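Local coordinates for high-potential iron-sulfur protein (Rhodoferax fermentans, PDB 1HLQ), which carries electrons through a high-potential [4Fe-4S] cluster, serving anaerobic and photosynthetic electron transport to the oxidized cytochrome bc1 complex via a membrane-bound c-type tetraheme, at the interface of chains A and B. Sequence-based numbering; all coordinates share one arbitrary frame. Chains: chain A/B, High-potential iron-sulfur protein.

Contact 1: the interface of chains A and B. Residues chain A 13-14, 28-30; chain B 42, 73-75.
Two lysines reach across this edge of the HiPIP dimer interface in opposite directions. B:Lys73 starts with CG anti to its backbone N (chi1 -177°) and stays extended to the tip, crossing A:Tyr29 obliquely, its CB and CD both near CD1 of the ring. Its NZ then donates to the backbone O of A:Lys28 at 2.6 Å, in the carbonyl plane and fairly straight to the C=O (156°). CD of A:Pro30 flanks the same NZ.

The side chain of A:Lys28 also leaves anti to its backbone N, but bends at chi3 (-65°). Its CG sits over the centre of one face of the A:Tyr29 ring, CD packs on CA of B:Ala75 at 3.9 Å, and NZ donates to OXT of that residue's C-terminal carboxylate at 2.7 Å. An alanine here removes NZ and the CG that covers the ring, and would probably loosen the hold on the chain B terminus and the seating of A:Tyr29.

Three waters complete the contact. Water 1 joins the phenol OH of A:Tyr29 (2.6 Å) to O of B:Lys73 and O of A:Ser14, at the end of helix 10-14. Water 3 takes the N-H of B:Ala75 at 3.0 Å, nearly straight, and also meets O of A:Ser14. Water 2 bridges the hydroxyl OG of A:Ser14 to O of B:Ala42. The methyl of B:Ala75 packs against O of A:Lys13, 3.6 Å from CB.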
loop_
_atom_site.group_PDB
_atom_site.type_symbol
_atom_site.label_atom_id
_atom_site.label_comp_id
_atom_site.label_asym_id
_atom_site.label_seq_id
_atom_site.Cartn_x
_atom_site.Cartn_y
_atom_site.Cartn_z
ATOM N N LYS A 13 -4.136 -10.350 0.227
ATOM C CA LYS A 13 -4.274 -11.108 1.460
ATOM C C LYS A 13 -3.910 -10.251 2.680
ATOM O O LYS A 13 -4.554 -10.289 3.734
ATOM C CB LYS A 13 -3.428 -12.382 1.469
ATOM C CG LYS A 13 -3.913 -13.453 0.498
ATOM C CD LYS A 13 -3.088 -14.722 0.712
ATOM C CE LYS A 13 -3.623 -15.895 -0.080
ATOM N NZ LYS A 13 -2.650 -17.025 -0.123
ATOM N N SER A 14 -2.898 -9.402 2.551
ATOM C CA SER A 14 -2.482 -8.528 3.653
ATOM C C SER A 14 -3.595 -7.571 4.065
ATOM O O SER A 14 -3.636 -7.178 5.237
ATOM C CB SER A 14 -1.223 -7.778 3.225
ATOM O OG SER A 14 -0.665 -7.055 4.311
ATOM N N LYS A 28 -12.767 -11.535 11.265
ATOM C CA LYS A 28 -11.496 -10.851 11.401
ATOM C C LYS A 28 -11.641 -9.332 11.411
ATOM O O LYS A 28 -10.899 -8.603 12.079
ATOM C CB LYS A 28 -10.536 -11.234 10.273
ATOM C CG LYS A 28 -9.181 -10.564 10.483
ATOM C CD LYS A 28 -8.130 -11.022 9.507
ATOM C CE LYS A 28 -7.789 -12.497 9.684
ATOM N NZ LYS A 28 -6.675 -12.917 8.788
ATOM N N TYR A 29 -12.638 -8.835 10.665
ATOM C CA TYR A 29 -12.888 -7.400 10.546
ATOM C C TYR A 29 -14.328 -7.094 10.966
ATOM O O TYR A 29 -15.238 -6.942 10.147
ATOM C CB TYR A 29 -12.655 -6.947 9.089
ATOM C CG TYR A 29 -11.347 -7.402 8.465
ATOM C CD1 TYR A 29 -10.144 -6.824 8.821
ATOM C CD2 TYR A 29 -11.299 -8.445 7.553
ATOM C CE1 TYR A 29 -8.939 -7.237 8.284
ATOM C CE2 TYR A 29 -10.109 -8.880 7.001
ATOM C CZ TYR A 29 -8.927 -8.274 7.378
ATOM O OH TYR A 29 -7.754 -8.730 6.824
ATOM N N PRO A 30 -14.563 -7.101 12.287
ATOM C CA PRO A 30 -15.903 -6.904 12.817
ATOM C C PRO A 30 -16.511 -5.538 12.577
ATOM O O PRO A 30 -17.733 -5.410 12.783
ATOM C CB PRO A 30 -15.791 -7.248 14.297
ATOM C CG PRO A 30 -14.376 -6.944 14.617
ATOM C CD PRO A 30 -13.585 -7.303 13.386
ATOM N N ALA B 42 -1.908 -1.942 8.606
ATOM C CA ALA B 42 -1.255 -2.814 7.628
ATOM C C ALA B 42 -0.504 -2.038 6.580
ATOM O O ALA B 42 0.301 -2.629 5.844
ATOM C CB ALA B 42 -2.318 -3.697 6.971
ATOM N N LYS B 73 -6.746 -2.674 9.617
ATOM C CA LYS B 73 -6.485 -3.739 10.569
ATOM C C LYS B 73 -5.657 -4.815 9.869
ATOM O O LYS B 73 -5.946 -5.168 8.723
ATOM C CB LYS B 73 -7.785 -4.316 11.113
ATOM C CG LYS B 73 -7.603 -5.396 12.167
ATOM C CD LYS B 73 -8.955 -5.890 12.672
ATOM C CE LYS B 73 -8.708 -7.021 13.675
ATOM N NZ LYS B 73 -9.992 -7.503 14.237
ATOM N N LYS B 74 -4.629 -5.300 10.544
ATOM C CA LYS B 74 -3.768 -6.320 9.933
ATOM C C LYS B 74 -4.418 -7.685 9.840
ATOM O O LYS B 74 -5.290 -8.038 10.628
ATOM C CB LYS B 74 -2.479 -6.422 10.762
ATOM C CG LYS B 74 -1.588 -5.204 10.609
ATOM C CD LYS B 74 -0.408 -5.318 11.574
ATOM C CE LYS B 74 0.523 -4.137 11.345
ATOM N NZ LYS B 74 1.749 -4.254 12.175
ATOM N N ALA B 75 -3.982 -8.452 8.839
ATOM C CA ALA B 75 -4.478 -9.817 8.661
ATOM C C ALA B 75 -3.938 -10.726 9.759
ATOM O O ALA B 75 -2.835 -10.410 10.263
ATOM C CB ALA B 75 -4.012 -10.292 7.291
ATOM O OXT ALA B 75 -4.604 -11.720 10.118
HETATM O O HOH W 1 -5.940 -6.806 6.663
HETATM O O HOH W 2 -0.699 -4.448 3.699
HETATM O O HOH W 3 -1.686 -7.298 7.313
#

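Contact 2: the interface of chains A and B. Residues chain A 15, 43, 56, 69-72; chain B 42-43, 69-73.
B:Leu43 of this HiPIP dimer interface carries much of the apolar contact at its tip. From CB the chain goes to CG, set anti to the carbonyl carbon and beside the backbone N (chi1 -58°), and there it forks into two methyls facing chain A. CD1 meets both methyls of A:Leu56, with CD2 the nearer at 3.9 Å. The other branch, CD2, touches CD2 of A:Leu56 and also CD2 of A:Leu15, each at 4.0 Å. The contacts are methyl to methyl, and B:Leu43 crosses both partners at about a right angle. CD2 of A:Leu15 also packs on the CB methyl of B:Ala72 at 3.9 Å.

Next to this patch the two 69-72 segments pass each other tightly: O of B:Ala70 lies 3.3 Å from CA of A:Ala70. A:Ser69 turns OG anti to its backbone N (chi1 -178°) and donates to O of B:Lys73 at 2.9 Å, in the carbonyl plane and on a lone pair. The N-H of B:Lys73 points almost straight at water 4 (172°), which also meets O of A:Ser69 and O of B:Trp71. Across the two-fold, water 5 joins O of A:Trp71 to O of B:Ser69; B:Ser69 OG instead sits between its backbone N and carbonyl carbon, against CB of A:Ala72, so the twin is inexact.

A:Leu43, A:Leu56, A:Ala70 and A:Trp71, like their chain B counterparts, also line the cluster pockets, so this largely apolar centre assembles the homodimer through residues of both pockets.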
loop_
_atom_site.group_PDB
_atom_site.type_symbol
_atom_site.label_atom_id
_atom_site.label_comp_id
_atom_site.label_asym_id
_atom_site.label_seq_id
_atom_site.Cartn_x
_atom_site.Cartn_y
_atom_site.Cartn_z
ATOM N N LEU A 15 -4.450 -7.181 3.130
ATOM C CA LEU A 15 -5.533 -6.255 3.395
ATOM C C LEU A 15 -6.902 -6.911 3.460
ATOM O O LEU A 15 -7.938 -6.233 3.501
ATOM C CB LEU A 15 -5.551 -5.162 2.318
ATOM C CG LEU A 15 -4.367 -4.189 2.338
ATOM C CD1 LEU A 15 -4.297 -3.360 1.080
ATOM C CD2 LEU A 15 -4.480 -3.282 3.559
ATOM N N LEU A 43 -10.605 5.972 -1.726
ATOM C CA LEU A 43 -9.436 5.635 -2.522
ATOM C C LEU A 43 -9.772 5.114 -3.906
ATOM O O LEU A 43 -8.905 5.194 -4.796
ATOM C CB LEU A 43 -8.536 4.652 -1.762
ATOM C CG LEU A 43 -8.046 5.152 -0.395
ATOM C CD1 LEU A 43 -7.161 4.120 0.278
ATOM C CD2 LEU A 43 -7.328 6.487 -0.502
ATOM N N LEU A 56 -3.610 1.176 -3.736
ATOM C CA LEU A 56 -2.975 0.127 -2.993
ATOM C C LEU A 56 -2.659 -1.089 -3.855
ATOM O O LEU A 56 -2.041 -1.996 -3.322
ATOM C CB LEU A 56 -3.844 -0.315 -1.796
ATOM C CG LEU A 56 -4.194 0.871 -0.872
ATOM C CD1 LEU A 56 -5.062 0.403 0.288
ATOM C CD2 LEU A 56 -2.948 1.574 -0.363
ATOM N N SER A 69 -9.457 -3.964 3.941
ATOM C CA SER A 69 -9.401 -3.416 5.297
ATOM C C SER A 69 -9.082 -1.942 5.338
ATOM O O SER A 69 -9.326 -1.302 6.372
ATOM C CB SER A 69 -8.303 -4.221 6.018
ATOM O OG SER A 69 -8.147 -3.860 7.368
ATOM N N ALA A 70 -8.532 -1.355 4.288
ATOM C CA ALA A 70 -8.252 0.053 4.188
ATOM C C ALA A 70 -9.457 0.880 3.774
ATOM O O ALA A 70 -9.315 2.091 3.555
ATOM C CB ALA A 70 -7.102 0.301 3.206
ATOM N N TRP A 71 -10.636 0.242 3.610
ATOM C CA TRP A 71 -11.809 0.991 3.187
ATOM C C TRP A 71 -11.899 2.330 3.902
ATOM O O TRP A 71 -11.901 2.328 5.138
ATOM C CB TRP A 71 -13.086 0.173 3.393
ATOM C CG TRP A 71 -14.285 0.937 2.929
ATOM C CD1 TRP A 71 -14.794 0.956 1.667
ATOM C CD2 TRP A 71 -15.117 1.793 3.720
ATOM N NE1 TRP A 71 -15.873 1.795 1.595
ATOM C CE2 TRP A 71 -16.106 2.312 2.854
ATOM C CE3 TRP A 71 -15.121 2.171 5.069
ATOM C CZ2 TRP A 71 -17.090 3.195 3.276
ATOM C CZ3 TRP A 71 -16.109 3.042 5.478
ATOM C CH2 TRP A 71 -17.073 3.533 4.595
ATOM N N ALA A 72 -11.955 3.400 3.129
ATOM C CA ALA A 72 -11.859 4.739 3.684
ATOM C C ALA A 72 -13.132 5.528 3.459
ATOM O O ALA A 72 -13.474 5.808 2.320
ATOM C CB ALA A 72 -10.640 5.408 3.058
ATOM N N ALA B 42 -1.908 -1.942 8.606
ATOM C CA ALA B 42 -1.255 -2.814 7.628
ATOM C C ALA B 42 -0.504 -2.038 6.580
ATOM O O ALA B 42 0.301 -2.629 5.844
ATOM C CB ALA B 42 -2.318 -3.697 6.971
ATOM N N LEU B 43 -0.699 -0.745 6.380
ATOM C CA LEU B 43 0.003 0.043 5.395
ATOM C C LEU B 43 1.243 0.744 5.964
ATOM O O LEU B 43 2.077 1.159 5.154
ATOM C CB LEU B 43 -0.930 1.065 4.751
ATOM C CG LEU B 43 -2.166 0.438 4.072
ATOM C CD1 LEU B 43 -3.053 1.542 3.556
ATOM C CD2 LEU B 43 -1.731 -0.456 2.920
ATOM N N SER B 69 -8.432 7.715 8.000
ATOM C CA SER B 69 -9.620 6.899 7.757
ATOM C C SER B 69 -9.364 5.602 7.017
ATOM O O SER B 69 -10.219 4.701 7.046
ATOM C CB SER B 69 -10.719 7.673 7.044
ATOM O OG SER B 69 -10.294 8.095 5.769
ATOM N N ALA B 70 -8.198 5.493 6.389
ATOM C CA ALA B 70 -7.822 4.264 5.702
ATOM C C ALA B 70 -7.144 3.262 6.630
ATOM O O ALA B 70 -6.697 2.196 6.189
ATOM C CB ALA B 70 -6.897 4.531 4.518
ATOM N N TRP B 71 -7.082 3.541 7.929
ATOM C CA TRP B 71 -6.469 2.649 8.900
ATOM C C TRP B 71 -6.910 1.223 8.591
ATOM O O TRP B 71 -8.111 0.942 8.572
ATOM C CB TRP B 71 -6.816 3.022 10.347
ATOM C CG TRP B 71 -6.185 2.051 11.317
ATOM C CD1 TRP B 71 -4.902 2.095 11.782
ATOM C CD2 TRP B 71 -6.781 0.861 11.824
ATOM N NE1 TRP B 71 -4.676 1.017 12.593
ATOM C CE2 TRP B 71 -5.794 0.231 12.638
ATOM C CE3 TRP B 71 -8.027 0.260 11.712
ATOM C CZ2 TRP B 71 -6.048 -0.945 13.334
ATOM C CZ3 TRP B 71 -8.287 -0.906 12.416
ATOM C CH2 TRP B 71 -7.292 -1.496 13.209
ATOM N N ALA B 72 -5.921 0.352 8.431
ATOM C CA ALA B 72 -6.197 -1.007 7.968
ATOM C C ALA B 72 -5.775 -2.061 8.961
ATOM O O ALA B 72 -4.572 -2.288 9.192
ATOM C CB ALA B 72 -5.409 -1.131 6.663
ATOM N N LYS B 73 -6.746 -2.674 9.617
ATOM C CA LYS B 73 -6.485 -3.739 10.569
ATOM C C LYS B 73 -5.657 -4.815 9.869
ATOM O O LYS B 73 -5.946 -5.168 8.723
ATOM C CB LYS B 73 -7.785 -4.316 11.113
ATOM C CG LYS B 73 -7.603 -5.396 12.167
ATOM C CD LYS B 73 -8.955 -5.890 12.672
ATOM C CE LYS B 73 -8.708 -7.021 13.675
ATOM N NZ LYS B 73 -9.992 -7.503 14.237
HETATM O O HOH W 4 -9.486 -1.575 9.089
HETATM O O HOH W 5 -12.863 4.358 7.016
#

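Contact 1 and contact 2 are neighbouring parts of one two-fold interface, with C-alpha centres about 9 Å apart, and each has a twin with the chains exchanged. They share B:Ala42 and B:Lys73. The backbone of B:Lys73 belongs to the close-packed middle in contact 2, while its side chain extends into the polar rim of contact 1, so the two patches are covalently continuous through the C-terminal tail. A mostly apolar middle with a charged, watered edge fits a homodimer that becomes monomeric as ionic strength changes, since salt would be expected to act mostly on the rim.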